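Local coordinates for protein transcription regulator (Lactobacillus plantarum WCFS1, PDB 3CLK) that probably regulates transcription as a dimer, with a periplasmic binding protein-like domain that is likely to sense a small effector molecule, at residues B[56-61]-B[82-87]; B[68-73]-B[249-254]; B[89-94]-B[100-105]; B[244-249]-B[264-269]. All coordinates share one frame; numbering follows the deposited sequence.

Contact 1: residues B[56-61]-B[82-87]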
# COMPACT_ATOMS: atom_id res chain seq x y z
N HIS B 56 -5.42 -1.39 23.72
CA HIS B 56 -5.78 -2.78 23.47
C HIS B 56 -4.83 -3.47 22.51
O HIS B 56 -4.69 -4.70 22.52
CB HIS B 56 -7.21 -2.85 22.93
CG HIS B 56 -8.25 -2.55 23.97
ND1 HIS B 56 -8.50 -3.38 25.03
CD2 HIS B 56 -9.06 -1.48 24.13
CE1 HIS B 56 -9.42 -2.84 25.81
NE2 HIS B 56 -9.78 -1.69 25.28
N ALA B 57 -4.17 -2.69 21.66
CA ALA B 57 -3.23 -3.25 20.72
C ALA B 57 -2.03 -3.75 21.53
O ALA B 57 -1.56 -4.87 21.33
CB ALA B 57 -2.79 -2.19 19.71
N LEU B 58 -1.56 -2.91 22.45
CA LEU B 58 -0.43 -3.27 23.30
C LEU B 58 -0.75 -4.53 24.10
O LEU B 58 0.04 -5.47 24.12
CB LEU B 58 -0.07 -2.14 24.27
CG LEU B 58 0.61 -0.88 23.75
CD1 LEU B 58 1.86 -1.25 22.95
CD2 LEU B 58 -0.35 -0.09 22.88
N LEU B 59 -1.90 -4.54 24.76
CA LEU B 59 -2.28 -5.70 25.55
C LEU B 59 -2.43 -6.94 24.68
O LEU B 59 -2.07 -8.03 25.09
CB LEU B 59 -3.58 -5.44 26.33
CG LEU B 59 -3.46 -4.54 27.56
CD1 LEU B 59 -4.77 -4.59 28.35
CD2 LEU B 59 -2.31 -5.00 28.45
N THR B 60 -2.97 -6.77 23.48
CA THR B 60 -3.14 -7.91 22.59
C THR B 60 -1.80 -8.56 22.30
O THR B 60 -1.72 -9.77 22.10
CB THR B 60 -3.78 -7.50 21.24
OG1 THR B 60 -5.09 -6.95 21.48
CG2 THR B 60 -3.90 -8.71 20.33
N ALA B 61 -0.74 -7.75 22.27
CA ALA B 61 0.61 -8.26 22.00
C ALA B 61 1.27 -8.83 23.25
O ALA B 61 1.95 -9.86 23.19
CB ALA B 61 1.47 -7.15 21.41
N GLN B 82 4.01 4.17 29.14
CA GLN B 82 4.45 3.66 30.44
C GLN B 82 3.93 2.23 30.55
O GLN B 82 4.54 1.38 31.19
CB GLN B 82 3.88 4.50 31.60
CG GLN B 82 2.37 4.63 31.59
CD GLN B 82 1.77 4.74 32.98
OE1 GLN B 82 2.17 5.60 33.78
NE2 GLN B 82 0.81 3.88 33.28
N LEU B 83 2.81 1.97 29.90
CA LEU B 83 2.21 0.65 29.90
C LEU B 83 3.16 -0.36 29.24
O LEU B 83 3.48 -1.40 29.81
CB LEU B 83 0.87 0.68 29.18
CG LEU B 83 0.05 -0.61 29.07
CD1 LEU B 83 0.54 -1.45 27.92
CD2 LEU B 83 0.12 -1.37 30.40
N LEU B 84 3.61 -0.04 28.03
CA LEU B 84 4.53 -0.92 27.31
C LEU B 84 5.85 -1.02 28.06
O LEU B 84 6.47 -2.08 28.09
CB LEU B 84 4.79 -0.38 25.90
CG LEU B 84 5.88 -1.06 25.06
CD1 LEU B 84 5.57 -2.53 24.86
CD2 LEU B 84 5.99 -0.35 23.72
N GLN B 85 6.28 0.08 28.67
CA GLN B 85 7.53 0.09 29.40
C GLN B 85 7.48 -0.72 30.69
O GLN B 85 8.51 -1.18 31.18
CB GLN B 85 7.96 1.53 29.70
CG GLN B 85 8.33 2.33 28.46
CD GLN B 85 9.18 3.55 28.78
OE1 GLN B 85 9.52 4.33 27.89
NE2 GLN B 85 9.52 3.70 30.05
N SER B 86 6.28 -0.91 31.24
CA SER B 86 6.11 -1.66 32.48
C SER B 86 5.96 -3.16 32.25
O SER B 86 6.15 -3.95 33.17
CB SER B 86 4.89 -1.15 33.25
OG SER B 86 5.11 0.16 33.72
N SER B 87 5.62 -3.55 31.02
CA SER B 87 5.44 -4.97 30.72
C SER B 87 6.76 -5.74 30.68
O SER B 87 6.76 -6.97 30.64
CB SER B 87 4.73 -5.13 29.38
OG SER B 87 5.55 -4.69 28.31
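Leu-58 meets two successive leucines of the facing helix, Leu-83 and Leu-84, and uses a different part of its side chain for each. Toward Leu-83 it offers its first methylene: CD1 of Leu-83 comes down on CB of Leu-58 at 3.8 Å. Leu-83 has CG anti to its backbone N (chi1 -179°), which brings CD1 to Leu-58. The second touch is looser and reversed in sense, the far methyl CD1 of Leu-58 lying 4.2 Å from CB of Leu-84. Leu-59, a residue further on, turns its end toward the same methyl of Leu-83 but stops at 4.6 Å, CD2 to CD1. The two helices, 53-63 and 78-86, lie on one face of the parallel sheet as neighbours in the helical layer, joined through strand 68-72 in the beta-alpha-beta manner of an alpha/beta fold. Leucine suits this helix-helix seam, its branched end giving two methyls to pack. CA atoms come as close as 6.8 Å, between Leu-58 and Leu-84. The branch of Leu-84 goes on to Ile-69 and Leu-71 of the sheet, and Leu-76 touches both Leu-58 and Leu-84. The side-chain hydrogen bonds within the two segments each stay on their own helix. OG1 of Thr-60 bonds to O of His-56 at 2.5 Å, on the face of that carbonyl opposite the one met by Thr-60 N; both residues also pack on Asn-40 of the second subunit.

Contact 2: residues B[68-73]-B[249-254]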
# COMPACT_ATOMS: atom_id res chain seq x y z
N GLY B 68 9.44 -9.95 21.75
CA GLY B 68 9.78 -8.57 21.48
C GLY B 68 8.70 -7.85 20.70
O GLY B 68 7.90 -8.48 20.00
N ILE B 69 8.67 -6.53 20.84
CA ILE B 69 7.67 -5.72 20.15
C ILE B 69 8.32 -4.60 19.33
O ILE B 69 9.16 -3.86 19.84
CB ILE B 69 6.69 -5.07 21.15
CG1 ILE B 69 5.98 -6.16 21.95
CG2 ILE B 69 5.65 -4.23 20.40
CD1 ILE B 69 5.01 -5.63 22.98
N LEU B 70 7.93 -4.50 18.07
CA LEU B 70 8.44 -3.47 17.18
C LEU B 70 7.26 -2.55 16.84
O LEU B 70 6.21 -3.02 16.41
CB LEU B 70 9.00 -4.10 15.90
CG LEU B 70 10.17 -5.07 16.11
CD1 LEU B 70 10.55 -5.71 14.78
CD2 LEU B 70 11.35 -4.31 16.69
N LEU B 71 7.43 -1.25 17.06
CA LEU B 71 6.34 -0.32 16.77
C LEU B 71 6.67 0.52 15.54
O LEU B 71 7.54 1.38 15.57
CB LEU B 71 6.07 0.58 17.99
CG LEU B 71 5.67 -0.19 19.25
CD1 LEU B 71 6.92 -0.57 20.03
CD2 LEU B 71 4.75 0.65 20.11
N LEU B 72 5.95 0.24 14.46
CA LEU B 72 6.14 0.92 13.19
C LEU B 72 5.48 2.28 13.15
O LEU B 72 4.29 2.41 12.85
CB LEU B 72 5.59 0.06 12.04
CG LEU B 72 6.14 -1.36 11.90
CD1 LEU B 72 5.87 -1.88 10.49
CD2 LEU B 72 7.63 -1.37 12.17
N SER B 73 6.26 3.30 13.46
CA SER B 73 5.79 4.68 13.44
C SER B 73 4.46 4.86 14.17
O SER B 73 3.49 5.33 13.59
CB SER B 73 5.65 5.15 11.99
OG SER B 73 5.52 6.56 11.94
N GLN B 249 17.18 -7.34 14.95
CA GLN B 249 18.51 -7.59 15.50
C GLN B 249 18.64 -7.00 16.91
O GLN B 249 19.45 -7.48 17.71
CB GLN B 249 19.60 -7.03 14.58
CG GLN B 249 19.64 -7.71 13.21
CD GLN B 249 20.79 -7.24 12.35
OE1 GLN B 249 21.02 -6.04 12.19
NE2 GLN B 249 21.53 -8.18 11.77
N GLN B 250 17.86 -5.97 17.21
CA GLN B 250 17.91 -5.37 18.54
C GLN B 250 17.21 -6.31 19.53
O GLN B 250 17.63 -6.44 20.68
CB GLN B 250 17.24 -3.99 18.55
CG GLN B 250 18.06 -2.90 17.88
CD GLN B 250 19.39 -2.63 18.58
OE1 GLN B 250 19.43 -2.17 19.72
NE2 GLN B 250 20.48 -2.93 17.89
N ILE B 251 16.14 -6.95 19.07
CA ILE B 251 15.39 -7.89 19.91
C ILE B 251 16.27 -9.11 20.15
O ILE B 251 16.45 -9.54 21.29
CB ILE B 251 14.08 -8.36 19.24
CG1 ILE B 251 13.13 -7.18 19.06
CG2 ILE B 251 13.44 -9.44 20.07
CD1 ILE B 251 11.80 -7.55 18.39
N HIS B 252 16.79 -9.67 19.06
CA HIS B 252 17.66 -10.84 19.14
C HIS B 252 18.82 -10.56 20.08
O HIS B 252 19.20 -11.40 20.89
CB HIS B 252 18.21 -11.17 17.75
CG HIS B 252 19.21 -12.29 17.75
ND1 HIS B 252 20.23 -12.36 16.82
CD2 HIS B 252 19.34 -13.37 18.54
CE1 HIS B 252 20.95 -13.45 17.05
NE2 HIS B 252 20.43 -14.08 18.09
N GLN B 253 19.39 -9.37 19.97
CA GLN B 253 20.52 -8.96 20.79
C GLN B 253 20.14 -8.78 22.26
O GLN B 253 20.97 -8.94 23.15
CB GLN B 253 21.11 -7.66 20.24
CG GLN B 253 22.37 -7.18 20.94
CD GLN B 253 23.48 -8.22 20.94
OE1 GLN B 253 23.73 -8.87 19.93
NE2 GLN B 253 24.15 -8.36 22.08
N SER B 254 18.87 -8.44 22.51
CA SER B 254 18.39 -8.24 23.87
C SER B 254 18.22 -9.57 24.60
O SER B 254 18.28 -9.61 25.83
CB SER B 254 17.06 -7.48 23.87
OG SER B 254 16.00 -8.31 23.42
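Ile-251 lays its terminal methyl CD1 over the CA of Gly-68, at 3.8 Å, and against the branch of Leu-70. From Leu-70 both CG and CD2 lie 3.7 Å from that methyl of Ile-251, the two side chains crossing obliquely. The isoleucine is stretched to its full length (chi2 180°), which places CD1 at the strand, while its shorter branch CG2 settles 4.0 Å from Gly-68 CA. Glycine is the residue that fits here: a beta carbon would point at the helix and run into CG2 of Ile-251. Leu-70 bends its end toward the helix, although its first bond does not aim there. The helix segment runs nearly antiparallel to strand 68-72 (156°, axes 8.9 Å apart at their closest), in the layered alpha/beta arrangement of the periplasmic binding protein-like fold, with helix 240-256 coming from much later in the chain; Ile-11 of the adjoining strand touches both Leu-70 and Ile-251. On the helix, Ser-254 OG turns back to a lone pair of Ile-251 O, in the carbonyl plane at 2.5 Å, keeping its hydroxyl occupied. With an alanine at Ile-251, the methyls over Gly-68 and Leu-70 would be gone, and a gap would probably open between helix and sheet. The contact is made by aliphatic carbons, chiefly the isoleucine methyls against Gly-68 CA and Leu-70, so the fit depends on shape and exclusion of water.

Contact 3: residues B[89-94]-B[100-105]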
# COMPACT_ATOMS: atom_id res chain seq x y z
N VAL B 89 8.80 -6.05 28.31
CA VAL B 89 8.95 -6.72 27.03
C VAL B 89 9.89 -5.88 26.17
O VAL B 89 9.68 -4.68 26.00
CB VAL B 89 7.61 -6.85 26.29
CG1 VAL B 89 7.83 -7.50 24.93
CG2 VAL B 89 6.63 -7.69 27.11
N PRO B 90 10.96 -6.49 25.63
CA PRO B 90 11.90 -5.75 24.79
C PRO B 90 11.12 -5.05 23.67
O PRO B 90 10.28 -5.67 23.03
CB PRO B 90 12.82 -6.84 24.26
CG PRO B 90 12.83 -7.85 25.36
CD PRO B 90 11.37 -7.90 25.76
N TYR B 91 11.40 -3.78 23.44
CA TYR B 91 10.68 -3.08 22.38
C TYR B 91 11.56 -2.04 21.70
O TYR B 91 12.56 -1.59 22.27
CB TYR B 91 9.42 -2.41 22.95
CG TYR B 91 9.71 -1.18 23.78
CD1 TYR B 91 9.80 0.08 23.18
CD2 TYR B 91 9.96 -1.28 25.15
CE1 TYR B 91 10.13 1.21 23.92
CE2 TYR B 91 10.30 -0.15 25.90
CZ TYR B 91 10.38 1.09 25.28
OH TYR B 91 10.71 2.21 26.01
N CYS B 92 11.18 -1.66 20.49
CA CYS B 92 11.91 -0.67 19.71
C CYS B 92 10.96 -0.06 18.69
O CYS B 92 10.16 -0.76 18.07
CB CYS B 92 13.09 -1.32 18.99
SG CYS B 92 14.24 -0.15 18.19
N PHE B 93 11.03 1.26 18.53
CA PHE B 93 10.20 1.97 17.56
C PHE B 93 10.92 2.01 16.21
O PHE B 93 12.14 2.18 16.16
CB PHE B 93 9.91 3.40 18.03
CG PHE B 93 8.91 3.49 19.15
CD1 PHE B 93 9.27 3.17 20.46
CD2 PHE B 93 7.60 3.89 18.90
CE1 PHE B 93 8.34 3.25 21.50
CE2 PHE B 93 6.66 3.98 19.93
CZ PHE B 93 7.03 3.66 21.23
N LEU B 94 10.16 1.87 15.13
CA LEU B 94 10.73 1.91 13.78
C LEU B 94 10.10 3.04 12.96
O LEU B 94 8.90 3.31 13.07
CB LEU B 94 10.51 0.58 13.05
CG LEU B 94 11.06 -0.71 13.67
CD1 LEU B 94 10.78 -1.89 12.76
CD2 LEU B 94 12.55 -0.56 13.90
N ASP B 100 13.24 12.10 23.68
CA ASP B 100 13.75 11.41 24.87
C ASP B 100 14.72 10.27 24.53
O ASP B 100 15.26 10.23 23.42
CB ASP B 100 12.60 10.86 25.72
CG ASP B 100 11.73 9.87 24.98
OD1 ASP B 100 12.27 9.15 24.11
OD2 ASP B 100 10.52 9.80 25.27
N ASP B 101 14.92 9.36 25.47
CA ASP B 101 15.84 8.24 25.28
C ASP B 101 15.17 6.93 24.88
O ASP B 101 15.78 5.86 24.94
CB ASP B 101 16.67 8.02 26.55
CG ASP B 101 15.83 8.06 27.81
OD1 ASP B 101 14.84 7.30 27.90
OD2 ASP B 101 16.16 8.86 28.72
N ARG B 102 13.91 7.02 24.47
CA ARG B 102 13.14 5.87 24.02
C ARG B 102 13.92 5.23 22.87
O ARG B 102 14.45 5.93 22.02
CB ARG B 102 11.79 6.36 23.53
CG ARG B 102 10.79 5.32 23.13
CD ARG B 102 9.53 6.02 22.65
NE ARG B 102 9.40 7.35 23.25
CZ ARG B 102 8.26 8.04 23.30
NH1 ARG B 102 7.15 7.53 22.79
NH2 ARG B 102 8.24 9.24 23.86
N PRO B 103 14.02 3.89 22.85
CA PRO B 103 14.76 3.23 21.76
C PRO B 103 14.04 3.34 20.42
O PRO B 103 12.83 3.11 20.34
CB PRO B 103 14.87 1.79 22.25
CG PRO B 103 13.60 1.62 23.04
CD PRO B 103 13.52 2.91 23.82
N PHE B 104 14.77 3.70 19.38
CA PHE B 104 14.17 3.81 18.06
C PHE B 104 15.18 3.62 16.95
O PHE B 104 16.38 3.77 17.15
CB PHE B 104 13.46 5.17 17.91
CG PHE B 104 14.40 6.34 17.75
CD1 PHE B 104 15.09 6.55 16.56
CD2 PHE B 104 14.56 7.26 18.78
CE1 PHE B 104 15.93 7.65 16.40
CE2 PHE B 104 15.39 8.36 18.64
CZ PHE B 104 16.08 8.56 17.44
N ILE B 105 14.67 3.26 15.78
CA ILE B 105 15.48 3.07 14.59
C ILE B 105 14.68 3.76 13.49
O ILE B 105 13.53 3.38 13.22
CB ILE B 105 15.62 1.59 14.23
CG1 ILE B 105 16.39 0.87 15.34
CG2 ILE B 105 16.32 1.46 12.88
CD1 ILE B 105 16.39 -0.65 15.18
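Two backbone hydrogen bonds join Phe-93 to segment 100-105 in parallel register, pairing adjacent strands in the six-stranded sheet of the N-terminal alpha/beta subdomain. Phe-93 N gives an almost straight bond to Pro-103 O (3.2 Å, 172°), and Phe-93 O receives Ile-105 N at 2.8 Å, nearly along the C=O axis. CA-H...O contacts supplement them: Phe-104 CA to Phe-93 O, and Leu-94 CA to Ile-105 O. Among the apolar contacts, Leu-94 and Ile-105 run side by side, with CD2 of the leucine 3.8 Å from CB of the isoleucine, and Cys-92 SG touches CG1 of Ile-105. Pro-103, rigid and lacking an N-H, sets CG 3.6 Å from CE1 of Tyr-91, the side chains crossing at about a right angle. The charged element is Arg-102: its CG and CD cross the Phe-93 ring near CD1 and CE1, while NH2 forms a salt bridge with Asp-100 OD2 on the syn side at 2.7 Å. With an alanine here, Asp-100 would probably lose its charged mate and the Phe-93 ring the methylenes packed against it. Strand 91-94 is also paired with strand 68-72 on its other side; Tyr-91 leans on helix 78-86, and Ile-105 faces Thr-246 and Gln-250 of helix 240-256.

Contact 4: residues B[244-249]-B[264-269]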
# COMPACT_ATOMS: atom_id res chain seq x y z
N GLY B 244 13.58 -2.57 9.39
CA GLY B 244 12.97 -3.81 9.83
C GLY B 244 14.00 -4.87 10.19
O GLY B 244 13.82 -5.62 11.16
N VAL B 245 15.06 -4.94 9.40
CA VAL B 245 16.13 -5.90 9.66
C VAL B 245 16.79 -5.59 11.01
O VAL B 245 16.87 -6.44 11.88
CB VAL B 245 17.21 -5.85 8.56
CG1 VAL B 245 18.41 -6.71 8.95
CG2 VAL B 245 16.62 -6.32 7.25
N THR B 246 17.24 -4.35 11.16
CA THR B 246 17.90 -3.88 12.37
C THR B 246 17.00 -4.04 13.60
O THR B 246 17.46 -4.44 14.68
CB THR B 246 18.31 -2.41 12.23
OG1 THR B 246 19.10 -2.25 11.04
CG2 THR B 246 19.13 -1.95 13.42
N GLY B 247 15.72 -3.73 13.43
CA GLY B 247 14.79 -3.85 14.53
C GLY B 247 14.82 -5.24 15.14
O GLY B 247 14.94 -5.39 16.35
N VAL B 248 14.72 -6.26 14.30
CA VAL B 248 14.76 -7.63 14.79
C VAL B 248 16.11 -7.96 15.43
O VAL B 248 16.18 -8.76 16.36
CB VAL B 248 14.47 -8.64 13.66
CG1 VAL B 248 14.65 -10.06 14.17
CG2 VAL B 248 13.06 -8.44 13.14
N GLN B 249 17.18 -7.34 14.95
CA GLN B 249 18.51 -7.59 15.50
C GLN B 249 18.64 -7.00 16.91
O GLN B 249 19.45 -7.48 17.71
CB GLN B 249 19.60 -7.03 14.58
CG GLN B 249 19.64 -7.71 13.21
CD GLN B 249 20.79 -7.24 12.35
OE1 GLN B 249 21.02 -6.04 12.19
NE2 GLN B 249 21.53 -8.18 11.77
N SER B 264 19.12 1.53 22.51
CA SER B 264 19.78 2.29 21.45
C SER B 264 18.83 3.09 20.55
O SER B 264 17.69 2.69 20.32
CB SER B 264 20.62 1.35 20.58
OG SER B 264 19.81 0.38 19.95
N GLN B 265 19.34 4.21 20.06
CA GLN B 265 18.61 5.09 19.15
C GLN B 265 19.53 5.17 17.94
O GLN B 265 20.70 5.57 18.07
CB GLN B 265 18.41 6.47 19.75
CG GLN B 265 17.69 6.47 21.10
CD GLN B 265 17.39 7.87 21.59
OE1 GLN B 265 18.27 8.73 21.61
NE2 GLN B 265 16.15 8.10 22.01
N GLN B 266 19.03 4.79 16.77
CA GLN B 266 19.86 4.77 15.57
C GLN B 266 19.23 5.43 14.34
O GLN B 266 18.02 5.42 14.16
CB GLN B 266 20.19 3.31 15.26
CG GLN B 266 21.42 3.09 14.41
CD GLN B 266 21.62 1.61 14.13
OE1 GLN B 266 21.37 0.77 15.00
NE2 GLN B 266 22.09 1.29 12.92
N PHE B 267 20.08 5.99 13.48
CA PHE B 267 19.63 6.62 12.25
C PHE B 267 20.09 5.80 11.06
O PHE B 267 21.27 5.49 10.94
CB PHE B 267 20.19 8.04 12.10
CG PHE B 267 19.51 9.07 12.95
CD1 PHE B 267 18.14 9.00 13.20
CD2 PHE B 267 20.23 10.15 13.45
CE1 PHE B 267 17.50 9.99 13.94
CE2 PHE B 267 19.60 11.15 14.19
CZ PHE B 267 18.23 11.07 14.43
N ILE B 268 19.16 5.46 10.18
CA ILE B 268 19.49 4.70 8.98
C ILE B 268 19.62 5.74 7.87
O ILE B 268 18.70 6.53 7.64
CB ILE B 268 18.37 3.70 8.61
CG1 ILE B 268 18.10 2.76 9.79
CG2 ILE B 268 18.78 2.90 7.38
CD1 ILE B 268 19.24 1.81 10.11
N PRO B 269 20.77 5.75 7.18
CA PRO B 269 20.99 6.72 6.09
C PRO B 269 19.91 6.66 5.01
O PRO B 269 19.31 5.61 4.76
CB PRO B 269 22.37 6.32 5.55
CG PRO B 269 23.04 5.69 6.75
CD PRO B 269 21.93 4.86 7.33
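Helix 240-256 packs against the edge strand 265-267 of the N-terminal sheet; within 244-249, Thr-246 makes the contact, touching Gln-266 and Ile-268. The two branches of the threonine divide the work. CG2, the methyl, faces the amide end of Gln-266, with OE1 3.9 Å away; the two side chains point at one another. Gln-266 spans the distance because its chain is extended, with CG anti to its backbone N (chi1 -158°). The other branch, OG1, lies 4.2 Å from CD1 of Ile-268, and the two run by each other, oppositely directed. The touches are light and the backbones stay well apart, 9.4 Å between the CA atoms of Thr-246 and Ile-268. The hydroxyl has its polar partner elsewhere, in Gln-242 NE2 one turn earlier, and threonine therefore suits a buried place between sheet and helix: the methyl packs while the oxygen is satisfied. Ile-105 of the adjacent strand touches both Thr-246 and Ile-268. Gln-266 and Ile-268 also hold that strand through backbone bonds, Gln-266 to Phe-104 and Ser-106 and Ile-268 to Ser-106. Further along the helix, Gln-250 OE1 is hydrogen-bonded to Ser-264 OG; elsewhere on it, Val-245 and Val-248 pack on helix 22-34. Helix 240-256 follows strand 234-237 of the other sheet, and the chain goes on from strand 265-267 to strand 271-273, back in that other sheet. Such passage between two alpha/beta subdomains is characteristic of the periplasmic binding protein-like fold, as in LacI-type regulators.

All four contacts belong to the N-terminal subdomain and are largely buried, but they differ in layer. Contact 1 packs helix on helix on one face of the sheet, with polar residues nearby at the second subunit; contact 3 is the sheet itself, and alone among the four has hydrogen bonds between its segments. Contacts 2 and 4 use the same helix, 240-256, on the opposite face: the first closes an aliphatic core against a central strand, the second reaches more loosely to the edge strand with a more polar side chain. Leu-84 ties contact 1 to Ile-69 of contact 2 and Tyr-91 of contact 3. Gln-265 NE2 binds Asp-100 O and Arg-102 O, joining contacts 4 and 3.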